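Local coordinates for protein L-lysine 6-oxidase (Marinomonas mediterranea, PDB 3WEU) that oxidises the epsilon-amino group of L-lysine with a cysteine tryptophylquinone cofactor, releasing hydrogen peroxide that kills bacteria, at residues 82-87 against 141-146; 149-154 against 183-188; 61-66 against 191-196; 3-8 against 238-243. One frame throughout, in Å; residues are numbered along the deposited sequence.

Interaction 1 of 4, residues 82-87 against 141-146; sequences NIEWTV and PRSVSG
Trp85 and Val144 form an antiparallel hydrogen-bonded pair in the tightly packed part of this contact. Trp85 N meets Val144 O at 3.0 Å, almost straight at 176°, and Val144 N returns a 3.0 Å bond to Trp85 O. Val87 and Arg142 repeat the pattern, with Val87 N 2.9 Å from Arg142 O. The side chains of these four residues start on the buried face of the sheet. There Val144 CG1, turned between its own backbone N and carbonyl carbon (chi1 78°), comes to 4.1 Å from Trp85 CB, while Ile83 CG2 sits over the rim of one indole face. A wide flat ring suits this place, because it can also touch Leu193 and Val226 while its NE1 donates to Gly191 O. The longer Arg142 carries its guanidinium away from the other strand to the carbonyls of Pro141, Leu139 and Ser154. Where the strands part, a water on the Trp85 side bridges them, donating to Ile83 O at 2.7 Å and accepting from Gly146 N. The backbone of Gly146 takes a conformation that would jam a side chain against the preceding carbonyl.

The opposite face is polar and wetter. Thr86 OG1 and Ser143 OG lie 2.7 Å apart in a hydrogen bond that either hydroxyl could donate. Farther along, contact becomes indirect: another water donates to Glu84 OE2 at 2.8 Å and is bonded to Ser145 OG at 2.7 Å. The chemistry implies a division of labour: backbone hydrogen bonds join the strands between the two faces, hydrocarbon packs on the Trp85 and Val144 face, and hydroxyls, the Glu84 carboxylate and a bridging water make the other.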
loop_
_atom_site.group_PDB
_atom_site.type_symbol
_atom_site.label_atom_id
_atom_site.label_comp_id
_atom_site.label_asym_id
_atom_site.label_seq_id
_atom_site.Cartn_x
_atom_site.Cartn_y
_atom_site.Cartn_z
ATOM N N ASN A 82 50.733 -18.684 22.891
ATOM C CA ASN A 82 49.675 -17.899 22.233
ATOM C C ASN A 82 48.360 -18.588 22.413
ATOM O O ASN A 82 48.344 -19.758 22.683
ATOM C CB ASN A 82 49.905 -17.755 20.736
ATOM C CG ASN A 82 49.194 -16.519 20.165
ATOM O OD1 ASN A 82 48.656 -15.650 20.875
ATOM N ND2 ASN A 82 49.191 -16.450 18.871
ATOM N N ILE A 83 47.290 -17.837 22.187
ATOM C CA ILE A 83 45.935 -18.345 22.227
ATOM C C ILE A 83 45.259 -17.592 21.096
ATOM O O ILE A 83 45.159 -16.405 21.149
ATOM C CB ILE A 83 45.243 -18.053 23.583
ATOM C CG1 ILE A 83 45.975 -18.789 24.720
ATOM C CG2 ILE A 83 43.776 -18.439 23.471
ATOM C CD1 ILE A 83 45.455 -18.475 26.161
ATOM N N GLU A 84 44.782 -18.327 20.103
ATOM C CA GLU A 84 44.207 -17.725 18.926
ATOM C C GLU A 84 42.798 -18.224 18.808
ATOM O O GLU A 84 42.555 -19.422 18.795
ATOM C CB GLU A 84 44.955 -18.096 17.677
ATOM C CG GLU A 84 44.495 -17.243 16.518
ATOM C CD GLU A 84 45.402 -17.396 15.295
ATOM O OE1 GLU A 84 46.006 -18.477 15.109
ATOM O OE2 GLU A 84 45.500 -16.409 14.560
ATOM N N TRP A 85 41.893 -17.280 18.701
ATOM C CA TRP A 85 40.499 -17.603 18.627
ATOM C C TRP A 85 40.080 -17.299 17.220
ATOM O O TRP A 85 40.406 -16.243 16.716
ATOM C CB TRP A 85 39.742 -16.654 19.592
ATOM C CG TRP A 85 40.157 -16.679 21.017
ATOM C CD1 TRP A 85 41.061 -15.870 21.644
ATOM C CD2 TRP A 85 39.611 -17.512 22.011
ATOM N NE1 TRP A 85 41.126 -16.167 22.979
ATOM C CE2 TRP A 85 40.218 -17.161 23.241
ATOM C CE3 TRP A 85 38.619 -18.501 21.994
ATOM C CZ2 TRP A 85 39.911 -17.800 24.431
ATOM C CZ3 TRP A 85 38.306 -19.103 23.162
ATOM C CH2 TRP A 85 38.944 -18.759 24.381
ATOM N N THR A 86 39.319 -18.199 16.594
ATOM C CA THR A 86 38.803 -18.001 15.292
ATOM C C THR A 86 37.313 -18.180 15.369
ATOM O O THR A 86 36.809 -19.217 15.793
ATOM C CB THR A 86 39.443 -19.005 14.305
ATOM O OG1 THR A 86 40.841 -18.702 14.236
ATOM C CG2 THR A 86 38.879 -18.863 13.006
ATOM N N VAL A 87 36.602 -17.129 15.022
ATOM C CA VAL A 87 35.148 -17.159 15.096
ATOM C C VAL A 87 34.551 -16.952 13.747
ATOM O O VAL A 87 34.871 -15.947 13.011
ATOM C CB VAL A 87 34.638 -16.056 16.049
ATOM C CG1 VAL A 87 33.112 -16.093 16.085
ATOM C CG2 VAL A 87 35.256 -16.225 17.416
ATOM N N PRO A 141 35.496 -16.182 8.544
ATOM C CA PRO A 141 36.055 -16.268 9.835
ATOM C C PRO A 141 36.970 -15.083 10.029
ATOM O O PRO A 141 37.375 -14.428 9.043
ATOM C CB PRO A 141 36.792 -17.599 9.837
ATOM C CG PRO A 141 37.212 -17.812 8.427
ATOM C CD PRO A 141 36.072 -17.228 7.653
ATOM N N ARG A 142 37.039 -14.652 11.278
ATOM C CA ARG A 142 38.066 -13.710 11.688
ATOM C C ARG A 142 38.764 -14.375 12.832
ATOM O O ARG A 142 38.159 -15.206 13.532
ATOM C CB ARG A 142 37.480 -12.369 12.168
ATOM C CG ARG A 142 36.769 -11.488 11.169
ATOM C CD ARG A 142 37.646 -11.029 10.005
ATOM N NE ARG A 142 36.887 -10.349 8.996
ATOM C CZ ARG A 142 36.159 -10.941 8.052
ATOM N NH1 ARG A 142 36.038 -12.240 8.016
ATOM N NH2 ARG A 142 35.480 -10.220 7.197
ATOM N N SER A 143 40.020 -13.985 13.066
ATOM C CA SER A 143 40.867 -14.470 14.162
ATOM C C SER A 143 41.408 -13.311 14.989
ATOM O O SER A 143 41.647 -12.191 14.486
ATOM C CB SER A 143 42.051 -15.228 13.569
ATOM O OG SER A 143 41.531 -16.432 13.012
ATOM N N VAL A 144 41.551 -13.552 16.266
ATOM C CA VAL A 144 42.135 -12.595 17.150
ATOM C C VAL A 144 43.037 -13.346 18.108
ATOM O O VAL A 144 42.778 -14.474 18.469
ATOM C CB VAL A 144 40.948 -11.824 17.785
ATOM C CG1 VAL A 144 40.265 -12.623 18.896
ATOM C CG2 VAL A 144 41.346 -10.513 18.239
ATOM N N SER A 145 44.118 -12.697 18.534
ATOM C CA SER A 145 45.004 -13.207 19.552
ATOM C C SER A 145 45.826 -12.110 20.156
ATOM O O SER A 145 45.986 -11.018 19.590
ATOM C CB SER A 145 45.950 -14.211 18.980
ATOM O OG SER A 145 46.750 -13.609 17.957
ATOM N N GLY A 146 46.344 -12.383 21.315
ATOM C CA GLY A 146 47.211 -11.403 21.974
ATOM C C GLY A 146 46.459 -10.481 22.932
ATOM O O GLY A 146 45.264 -10.670 23.283
HETATM O O HOH W 1 44.878 -14.375 22.948
HETATM O O HOH W 2 45.223 -13.875 15.756
#

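Interaction 2 of 4, residues 149-154 against 183-188; sequences ATVEIS and GTLRTD
From the Thr150 and Arg186 pair to the Glu152 and Thr184 pair the two backbones run antiparallel, their axes 4.5 Å apart at closest and inclined at 156°. They make a two-stranded antiparallel ladder within the curled mixed sheet of the N-terminal region. Val151 and Leu185 form its regular hydrogen-bonded pair, with Val151 N 2.8 Å from Leu185 O and the reverse bond equally short. Their side chains lie side by side, Val151 CG1 being 4.0 Å from Leu185 CB, and the larger leucine also touches Val87 and Arg142. Ile153, the centre of an inverse gamma turn, lays CD1 against Leu185 CD2 on the same apolar face.

On the other face Glu152 bends back over the neighbouring strand, a bend at chi2 (64°) placing CD beside Gly183 and Thr184. Thr184 OG1 donates to Glu152 OE1 at 2.6 Å, arriving from above the carboxylate plane, and itself accepts from Arg58. Glu152 OE2 lies 3.1 Å from Gly183 O; these two acceptors probably repel, and the bonds of OE2 to the hydroxyls of Ser181 and Tyr199 probably compensate. Thr150 CG2 meets Thr184 CG2 at 3.8 Å, whereas Thr150 OG1 stands over one face of the Arg186 guanidinium, offset toward its rim, without a hydrogen bond. Arg186 instead pairs with Asp20 and donates through NH1 to a water that also bonds Ala149 O and Thr187 O. At the far end a hydroxyl replaces a backbone acceptor: Thr187 OG1, set between its own backbone N and carbonyl carbon (chi1 56°), receives Ala149 N at 2.8 Å and is also bonded to Gly146 O.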
loop_
_atom_site.group_PDB
_atom_site.type_symbol
_atom_site.label_atom_id
_atom_site.label_comp_id
_atom_site.label_asym_id
_atom_site.label_seq_id
_atom_site.Cartn_x
_atom_site.Cartn_y
_atom_site.Cartn_z
ATOM N N ALA A 149 43.492 -7.044 21.426
ATOM C CA ALA A 149 43.269 -7.044 19.995
ATOM C C ALA A 149 41.827 -6.658 19.651
ATOM O O ALA A 149 40.929 -6.819 20.484
ATOM C CB ALA A 149 43.569 -8.429 19.447
ATOM N N THR A 150 41.637 -6.112 18.457
ATOM C CA THR A 150 40.313 -5.773 17.951
ATOM C C THR A 150 40.302 -6.020 16.468
ATOM O O THR A 150 41.159 -5.487 15.755
ATOM C CB THR A 150 39.979 -4.320 18.158
ATOM O OG1 THR A 150 40.032 -3.985 19.536
ATOM C CG2 THR A 150 38.565 -4.026 17.697
ATOM N N VAL A 151 39.363 -6.823 15.972
ATOM C CA VAL A 151 39.123 -6.934 14.525
ATOM C C VAL A 151 37.635 -6.986 14.184
ATOM O O VAL A 151 36.880 -7.763 14.771
ATOM C CB VAL A 151 39.888 -8.114 13.920
ATOM C CG1 VAL A 151 39.614 -9.359 14.621
ATOM C CG2 VAL A 151 39.574 -8.307 12.436
ATOM N N GLU A 152 37.205 -6.147 13.259
ATOM C CA GLU A 152 35.821 -6.137 12.814
ATOM C C GLU A 152 35.548 -7.348 11.936
ATOM O O GLU A 152 36.400 -7.813 11.160
ATOM C CB GLU A 152 35.562 -4.845 12.052
ATOM C CG GLU A 152 34.109 -4.466 11.947
ATOM C CD GLU A 152 33.401 -4.155 13.289
ATOM O OE1 GLU A 152 34.111 -4.035 14.344
ATOM O OE2 GLU A 152 32.156 -3.896 13.210
ATOM N N ILE A 153 34.355 -7.887 12.035
ATOM C CA ILE A 153 33.903 -8.853 11.024
ATOM C C ILE A 153 33.240 -8.031 9.931
ATOM O O ILE A 153 32.017 -7.938 9.803
ATOM C CB ILE A 153 32.937 -9.900 11.634
ATOM C CG1 ILE A 153 33.503 -10.578 12.885
ATOM C CG2 ILE A 153 32.593 -10.996 10.653
ATOM C CD1 ILE A 153 32.387 -11.274 13.693
ATOM N N SER A 154 34.067 -7.465 9.052
ATOM C CA SER A 154 33.623 -6.432 8.137
ATOM C C SER A 154 33.639 -6.881 6.681
ATOM O O SER A 154 34.450 -7.710 6.329
ATOM C CB SER A 154 34.583 -5.263 8.251
ATOM O OG SER A 154 34.336 -4.291 7.278
ATOM N N GLY A 183 29.871 -7.874 13.313
ATOM C CA GLY A 183 30.269 -7.579 14.655
ATOM C C GLY A 183 31.760 -7.383 14.799
ATOM O O GLY A 183 32.418 -6.962 13.860
ATOM N N THR A 184 32.267 -7.659 15.993
ATOM C CA THR A 184 33.641 -7.301 16.360
ATOM C C THR A 184 34.235 -8.379 17.258
ATOM O O THR A 184 33.581 -8.827 18.205
ATOM C CB THR A 184 33.647 -5.956 17.127
ATOM O OG1 THR A 184 32.864 -4.951 16.464
ATOM C CG2 THR A 184 35.057 -5.457 17.360
ATOM N N LEU A 185 35.469 -8.814 17.012
ATOM C CA LEU A 185 36.183 -9.716 17.906
ATOM C C LEU A 185 37.229 -8.892 18.643
ATOM O O LEU A 185 37.842 -7.967 18.068
ATOM C CB LEU A 185 36.964 -10.821 17.184
ATOM C CG LEU A 185 36.167 -11.723 16.280
ATOM C CD1 LEU A 185 37.027 -12.895 15.851
ATOM C CD2 LEU A 185 34.887 -12.204 16.995
ATOM N N ARG A 186 37.332 -9.134 19.941
ATOM C CA ARG A 186 38.386 -8.532 20.728
ATOM C C ARG A 186 39.064 -9.588 21.585
ATOM O O ARG A 186 38.526 -10.687 21.777
ATOM C CB ARG A 186 37.819 -7.470 21.637
ATOM C CG ARG A 186 37.497 -6.192 20.958
ATOM C CD ARG A 186 36.793 -5.249 21.928
ATOM N NE ARG A 186 36.674 -3.873 21.406
ATOM C CZ ARG A 186 37.499 -2.852 21.675
ATOM N NH1 ARG A 186 38.600 -2.995 22.371
ATOM N NH2 ARG A 186 37.250 -1.672 21.161
ATOM N N THR A 187 40.181 -9.211 22.180
ATOM C CA THR A 187 40.738 -9.898 23.300
ATOM C C THR A 187 40.907 -8.896 24.404
ATOM O O THR A 187 41.029 -7.701 24.146
ATOM C CB THR A 187 42.098 -10.548 23.076
ATOM O OG1 THR A 187 43.021 -9.550 22.614
ATOM C CG2 THR A 187 41.965 -11.778 22.086
ATOM N N ASP A 188 40.939 -9.408 25.620
ATOM C CA ASP A 188 41.117 -8.594 26.829
ATOM C C ASP A 188 42.627 -8.568 27.070
ATOM O O ASP A 188 43.424 -8.989 26.177
ATOM C CB ASP A 188 40.304 -9.091 28.037
ATOM C CG ASP A 188 40.831 -10.346 28.676
ATOM O OD1 ASP A 188 41.809 -10.967 28.182
ATOM O OD2 ASP A 188 40.225 -10.775 29.696
HETATM O O HOH W 3 40.343 -5.314 22.712
#

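Interaction 3 of 4, residues 61-66 against 191-196; sequences QVFKVF and GRLIVL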
loop_
_atom_site.group_PDB
_atom_site.type_symbol
_atom_site.label_atom_id
_atom_site.label_comp_id
_atom_site.label_asym_id
_atom_site.label_seq_id
_atom_site.Cartn_x
_atom_site.Cartn_y
_atom_site.Cartn_z
ATOM N N GLN A 61 30.215 -11.317 24.636
ATOM C CA GLN A 61 30.517 -12.532 25.392
ATOM C C GLN A 61 31.992 -12.748 25.564
ATOM O O GLN A 61 32.711 -12.853 24.569
ATOM C CB GLN A 61 29.933 -13.743 24.707
ATOM C CG GLN A 61 30.242 -15.056 25.358
ATOM C CD GLN A 61 29.342 -15.293 26.551
ATOM O OE1 GLN A 61 28.139 -15.446 26.407
ATOM N NE2 GLN A 61 29.921 -15.338 27.713
ATOM N N VAL A 62 32.418 -12.916 26.816
ATOM C CA VAL A 62 33.778 -13.399 27.139
ATOM C C VAL A 62 33.792 -14.894 27.065
ATOM O O VAL A 62 32.893 -15.564 27.597
ATOM C CB VAL A 62 34.208 -12.958 28.544
ATOM C CG1 VAL A 62 35.556 -13.526 28.953
ATOM C CG2 VAL A 62 34.210 -11.443 28.630
ATOM N N PHE A 63 34.794 -15.448 26.391
ATOM C CA PHE A 63 35.052 -16.861 26.429
ATOM C C PHE A 63 36.405 -17.096 27.083
ATOM O O PHE A 63 37.347 -16.290 26.898
ATOM C CB PHE A 63 35.129 -17.479 25.031
ATOM C CG PHE A 63 33.845 -17.514 24.254
ATOM C CD1 PHE A 63 33.446 -16.445 23.545
ATOM C CD2 PHE A 63 33.121 -18.712 24.123
ATOM C CE1 PHE A 63 32.288 -16.479 22.784
ATOM C CE2 PHE A 63 31.966 -18.774 23.329
ATOM C CZ PHE A 63 31.544 -17.659 22.646
ATOM N N LYS A 64 36.492 -18.185 27.818
ATOM C CA LYS A 64 37.688 -18.601 28.594
ATOM C C LYS A 64 38.004 -20.034 28.178
ATOM O O LYS A 64 37.106 -20.792 27.753
ATOM C CB LYS A 64 37.414 -18.546 30.034
ATOM C CG LYS A 64 37.139 -17.119 30.506
ATOM C CD LYS A 64 36.973 -17.067 32.030
ATOM C CE LYS A 64 36.443 -15.703 32.447
ATOM N NZ LYS A 64 36.273 -15.630 33.936
ATOM N N VAL A 65 39.288 -20.371 28.211
ATOM C CA VAL A 65 39.729 -21.720 27.846
ATOM C C VAL A 65 40.433 -22.273 29.065
ATOM O O VAL A 65 41.113 -21.538 29.822
ATOM C CB VAL A 65 40.580 -21.723 26.557
ATOM C CG1 VAL A 65 41.741 -20.758 26.714
ATOM C CG2 VAL A 65 41.077 -23.124 26.194
ATOM N N PHE A 66 40.229 -23.576 29.289
ATOM C CA PHE A 66 40.697 -24.230 30.497
ATOM C C PHE A 66 41.474 -25.478 30.170
ATOM O O PHE A 66 41.116 -26.181 29.231
ATOM C CB PHE A 66 39.486 -24.641 31.345
ATOM C CG PHE A 66 38.702 -23.476 31.835
ATOM C CD1 PHE A 66 37.788 -22.865 31.019
ATOM C CD2 PHE A 66 38.947 -22.930 33.079
ATOM C CE1 PHE A 66 37.060 -21.766 31.478
ATOM C CE2 PHE A 66 38.226 -21.816 33.525
ATOM C CZ PHE A 66 37.324 -21.222 32.681
ATOM N N GLY A 191 44.319 -12.060 26.827
ATOM C CA GLY A 191 44.130 -12.927 25.665
ATOM C C GLY A 191 42.786 -13.629 25.580
ATOM O O GLY A 191 42.574 -14.407 24.613
ATOM N N ARG A 192 41.856 -13.341 26.509
ATOM C CA ARG A 192 40.540 -13.953 26.439
ATOM C C ARG A 192 39.794 -13.358 25.295
ATOM O O ARG A 192 39.953 -12.159 24.962
ATOM C CB ARG A 192 39.697 -13.723 27.745
ATOM C CG ARG A 192 40.314 -14.284 29.018
ATOM C CD ARG A 192 39.491 -13.886 30.262
ATOM N NE ARG A 192 40.135 -14.349 31.452
ATOM C CZ ARG A 192 41.011 -13.623 32.129
ATOM N NH1 ARG A 192 41.223 -12.357 31.808
ATOM N NH2 ARG A 192 41.563 -14.153 33.200
ATOM N N LEU A 193 38.915 -14.166 24.698
ATOM C CA LEU A 193 38.081 -13.686 23.601
ATOM C C LEU A 193 36.832 -12.945 24.066
ATOM O O LEU A 193 36.185 -13.373 25.032
ATOM C CB LEU A 193 37.661 -14.884 22.770
ATOM C CG LEU A 193 36.612 -14.632 21.690
ATOM C CD1 LEU A 193 37.138 -13.761 20.600
ATOM C CD2 LEU A 193 36.090 -15.952 21.039
ATOM N N ILE A 194 36.492 -11.880 23.393
ATOM C CA ILE A 194 35.201 -11.200 23.542
ATOM C C ILE A 194 34.587 -11.117 22.207
ATOM O O ILE A 194 35.178 -10.568 21.272
ATOM C CB ILE A 194 35.374 -9.755 24.131
ATOM C CG1 ILE A 194 35.860 -9.862 25.546
ATOM C CG2 ILE A 194 34.059 -8.957 24.082
ATOM C CD1 ILE A 194 36.500 -8.598 26.121
ATOM N N VAL A 195 33.397 -11.682 22.049
ATOM C CA VAL A 195 32.691 -11.514 20.808
ATOM C C VAL A 195 31.534 -10.565 20.948
ATOM O O VAL A 195 30.735 -10.703 21.854
ATOM C CB VAL A 195 32.111 -12.847 20.320
ATOM C CG1 VAL A 195 31.399 -12.653 18.969
ATOM C CG2 VAL A 195 33.196 -13.915 20.263
ATOM N N LEU A 196 31.495 -9.567 20.090
ATOM C CA LEU A 196 30.436 -8.633 19.999
ATOM C C LEU A 196 29.791 -8.877 18.654
ATOM O O LEU A 196 30.494 -9.152 17.641
ATOM C CB LEU A 196 30.991 -7.222 20.101
ATOM C CG LEU A 196 31.611 -6.850 21.445
ATOM C CD1 LEU A 196 32.708 -5.831 21.338
ATOM C CD2 LEU A 196 30.560 -6.216 22.307
#
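Phe63 lies beside Leu193, both side chains pointing the same way, and crosses Val195. Phe63 CG is anti to its own carbonyl carbon and beside the backbone N (chi1 -68°), the position from which the ring runs alongside the leucine. Its ring atom CD1 is 3.7 Å from Leu193 CD2, and Phe63 CE1 is 3.7 Å from Val195 CG2, so the two methyls meet adjacent ring atoms obliquely. An aromatic ring is long enough to span two residues of the facing strand, and it reaches Val5, Trp85 and Met244 as well. The other face has a smaller apolar contact, Val62 CG2 against Ile194 CG1 at 3.8 Å.

Between these layers runs an antiparallel backbone ladder. Gln61 and Val195 exchange two backbone hydrogen bonds, and Phe63 N meets Leu193 O at 2.8 Å. The pairing frays beyond it, for Leu193 N approaches Phe63 O only weakly, at 3.4 Å. Gln61 is suited to its buried place because both ends of its amide are used: NE2 donates to Val62 O of its own strand, and OE1 accepts from Val11 N.

At the polar edge the methylenes of Lys64 and Arg192 cross, with Lys64 CG 4.0 Å from Arg192 CD. Long aliphatic stems let two basic residues pack while their charges stay apart, Lys64 NZ being 4.8 Å from Arg192 NE. Salt bridges from Arg192 to Glu72 and Asp188 probably offset the repulsion. Strand 58-66 pairs antiparallel with strand 193-196 and with strand 4-13; strand 193-196 is also bordered by strand 181-187, and strand 80-91 packs its Trp85 and Val87 against the apolar side.

Interaction 4 of 4, residues 3-8 against 238-243; sequences LSVHPS and ETSTAW
Leu3 lays its CD1 methyl across the stem of Glu238, 3.6 Å from Glu238 CB. The branched leucine uses the hydrocarbon part of an extended acid, whose OE1 is bonded to the hydroxyl of Tyr232. Next along, Leu3 CB touches Ser240 CB at 3.8 Å. Val5 then divides its two methyls: CG1 meets Ala242 CB at 3.8 Å, while CG2 rests near Ser240 OG. The small Ala242 suits a place where its CB also lies close to the carbonyl oxygens of Pro7 and Ser8.

The backbones run in the same direction, 32° apart, but mostly too far from each other for direct bonds, and water takes over. One water accepts from Leu3 N and donates to Thr239 O. Another accepts from Val5 N at 2.9 Å, donates to Thr241 O at 2.8 Å and is bonded to Ser240 OG at 2.6 Å. With OG anti to the backbone N (chi1 169°), Ser240 can also approach Leu3 O at 3.2 Å, though which acceptor takes its proton is unsettled. After the cis peptide before Pro7 the two backbones come together, and Trp243 N donates to Ser8 O at 2.9 Å; the indole beyond is tied to Asp223 and meets His471 edge-to-face. The arrangement is that of two neighbouring parallel strands of a mixed sheet, 4-13 and 237-247 of the curled N-terminal region, joined here largely through bridging waters.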
loop_
_atom_site.group_PDB
_atom_site.type_symbol
_atom_site.label_atom_id
_atom_site.label_comp_id
_atom_site.label_asym_id
_atom_site.label_seq_id
_atom_site.Cartn_x
_atom_site.Cartn_y
_atom_site.Cartn_z
ATOM N N LEU A 3 41.475 -29.518 26.157
ATOM C CA LEU A 3 41.089 -28.178 26.685
ATOM C C LEU A 3 39.560 -28.063 26.664
ATOM O O LEU A 3 38.955 -28.779 25.919
ATOM C CB LEU A 3 41.589 -27.169 25.747
ATOM C CG LEU A 3 43.066 -27.116 25.498
ATOM C CD1 LEU A 3 43.292 -26.102 24.398
ATOM C CD2 LEU A 3 43.773 -26.731 26.772
ATOM N N SER A 4 38.930 -27.132 27.386
ATOM C CA SER A 4 37.512 -26.889 27.129
ATOM C C SER A 4 37.358 -25.388 27.086
ATOM O O SER A 4 38.102 -24.656 27.714
ATOM C CB SER A 4 36.671 -27.583 28.205
ATOM O OG SER A 4 36.959 -26.901 29.359
ATOM N N VAL A 5 36.455 -24.936 26.247
ATOM C CA VAL A 5 36.115 -23.524 26.135
ATOM C C VAL A 5 34.735 -23.318 26.776
ATOM O O VAL A 5 33.828 -24.152 26.636
ATOM C CB VAL A 5 36.076 -23.139 24.671
ATOM C CG1 VAL A 5 35.501 -21.738 24.425
ATOM C CG2 VAL A 5 37.458 -23.311 24.040
ATOM N N HIS A 6 34.633 -22.270 27.555
ATOM C CA HIS A 6 33.348 -21.885 28.132
ATOM C C HIS A 6 33.089 -20.392 27.928
ATOM O O HIS A 6 34.026 -19.565 28.024
ATOM C CB HIS A 6 33.274 -22.230 29.590
ATOM C CG HIS A 6 33.409 -23.687 29.860
ATOM N ND1 HIS A 6 32.393 -24.581 29.600
ATOM C CD2 HIS A 6 34.439 -24.418 30.376
ATOM C CE1 HIS A 6 32.813 -25.807 29.889
ATOM N NE2 HIS A 6 34.041 -25.726 30.382
ATOM N N PRO A 7 31.828 -20.019 27.736
ATOM C CA PRO A 7 30.658 -20.935 27.679
ATOM C C PRO A 7 30.658 -21.815 26.385
ATOM O O PRO A 7 31.236 -21.465 25.372
ATOM C CB PRO A 7 29.469 -19.961 27.561
ATOM C CG PRO A 7 30.034 -18.769 26.859
ATOM C CD PRO A 7 31.436 -18.614 27.495
ATOM N N SER A 8 29.984 -22.947 26.439
ATOM C CA SER A 8 29.790 -23.785 25.231
ATOM C C SER A 8 28.962 -23.093 24.138
ATOM O O SER A 8 29.192 -23.315 22.908
ATOM C CB SER A 8 29.178 -25.124 25.666
ATOM O OG SER A 8 27.857 -24.933 26.090
ATOM N N GLU A 238 47.004 -27.426 21.349
ATOM C CA GLU A 238 45.686 -28.077 21.470
ATOM C C GLU A 238 44.611 -27.152 21.009
ATOM O O GLU A 238 44.755 -25.918 21.073
ATOM C CB GLU A 238 45.447 -28.540 22.907
ATOM C CG GLU A 238 46.357 -29.668 23.296
ATOM C CD GLU A 238 46.149 -30.072 24.737
ATOM O OE1 GLU A 238 46.520 -29.298 25.598
ATOM O OE2 GLU A 238 45.629 -31.170 24.969
ATOM N N THR A 239 43.515 -27.746 20.536
ATOM C CA THR A 239 42.423 -26.998 19.973
ATOM C C THR A 239 41.127 -27.431 20.668
ATOM O O THR A 239 40.961 -28.606 21.017
ATOM C CB THR A 239 42.330 -27.268 18.473
ATOM O OG1 THR A 239 43.514 -26.764 17.840
ATOM C CG2 THR A 239 41.112 -26.588 17.871
ATOM N N SER A 240 40.220 -26.487 20.885
ATOM C CA SER A 240 38.915 -26.852 21.453
ATOM C C SER A 240 37.900 -25.859 20.883
ATOM O O SER A 240 38.286 -24.831 20.282
ATOM C CB SER A 240 39.031 -26.867 22.969
ATOM O OG SER A 240 37.769 -26.970 23.586
ATOM N N THR A 241 36.609 -26.183 20.962
ATOM C CA THR A 241 35.605 -25.450 20.178
ATOM C C THR A 241 34.345 -25.156 21.036
ATOM O O THR A 241 34.121 -25.820 22.092
ATOM C CB THR A 241 35.136 -26.220 18.952
ATOM O OG1 THR A 241 34.714 -27.496 19.404
ATOM C CG2 THR A 241 36.247 -26.352 17.896
ATOM N N ALA A 242 33.551 -24.205 20.536
ATOM C CA ALA A 242 32.294 -23.797 21.119
ATOM C C ALA A 242 31.497 -23.184 20.015
ATOM O O ALA A 242 31.877 -23.284 18.825
ATOM C CB ALA A 242 32.552 -22.782 22.268
ATOM N N TRP A 243 30.360 -22.595 20.372
ATOM C CA TRP A 243 29.485 -21.928 19.457
ATOM C C TRP A 243 29.173 -20.558 20.010
ATOM O O TRP A 243 29.393 -20.270 21.213
ATOM C CB TRP A 243 28.206 -22.745 19.227
ATOM C CG TRP A 243 27.619 -22.551 17.896
ATOM C CD1 TRP A 243 26.607 -21.735 17.575
ATOM C CD2 TRP A 243 28.028 -23.174 16.665
ATOM N NE1 TRP A 243 26.358 -21.765 16.234
ATOM C CE2 TRP A 243 27.205 -22.674 15.654
ATOM C CE3 TRP A 243 28.987 -24.114 16.334
ATOM C CZ2 TRP A 243 27.300 -23.098 14.317
ATOM C CZ3 TRP A 243 29.121 -24.505 14.994
ATOM C CH2 TRP A 243 28.276 -24.019 14.022
HETATM O O HOH W 4 41.796 -29.994 23.464
HETATM O O HOH W 5 35.302 -26.854 24.410
#

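How the interactions relate
All four contacts belong to one curled mixed sheet. Interactions 1 and 2 have centres about 9 Å apart and meet where Val144 CG2 packs 3.3 Å from Ala149 CB. Interaction 2 is stitched to interaction 3 through Thr184 N and Leu196 O, 2.8 Å apart, and interaction 3 to interaction 4 through Lys64 N and His6 O, also 2.8 Å. Trp85 CZ3, 4.1 Å from Val5 CG1, carries interaction 1 across to interaction 4. Interactions 2 and 4 do not touch, their nearest atoms being about 11 Å apart. Interaction 4 closes the longest loop and encloses the others. None contains the cofactor residues Cys516 and Trp581.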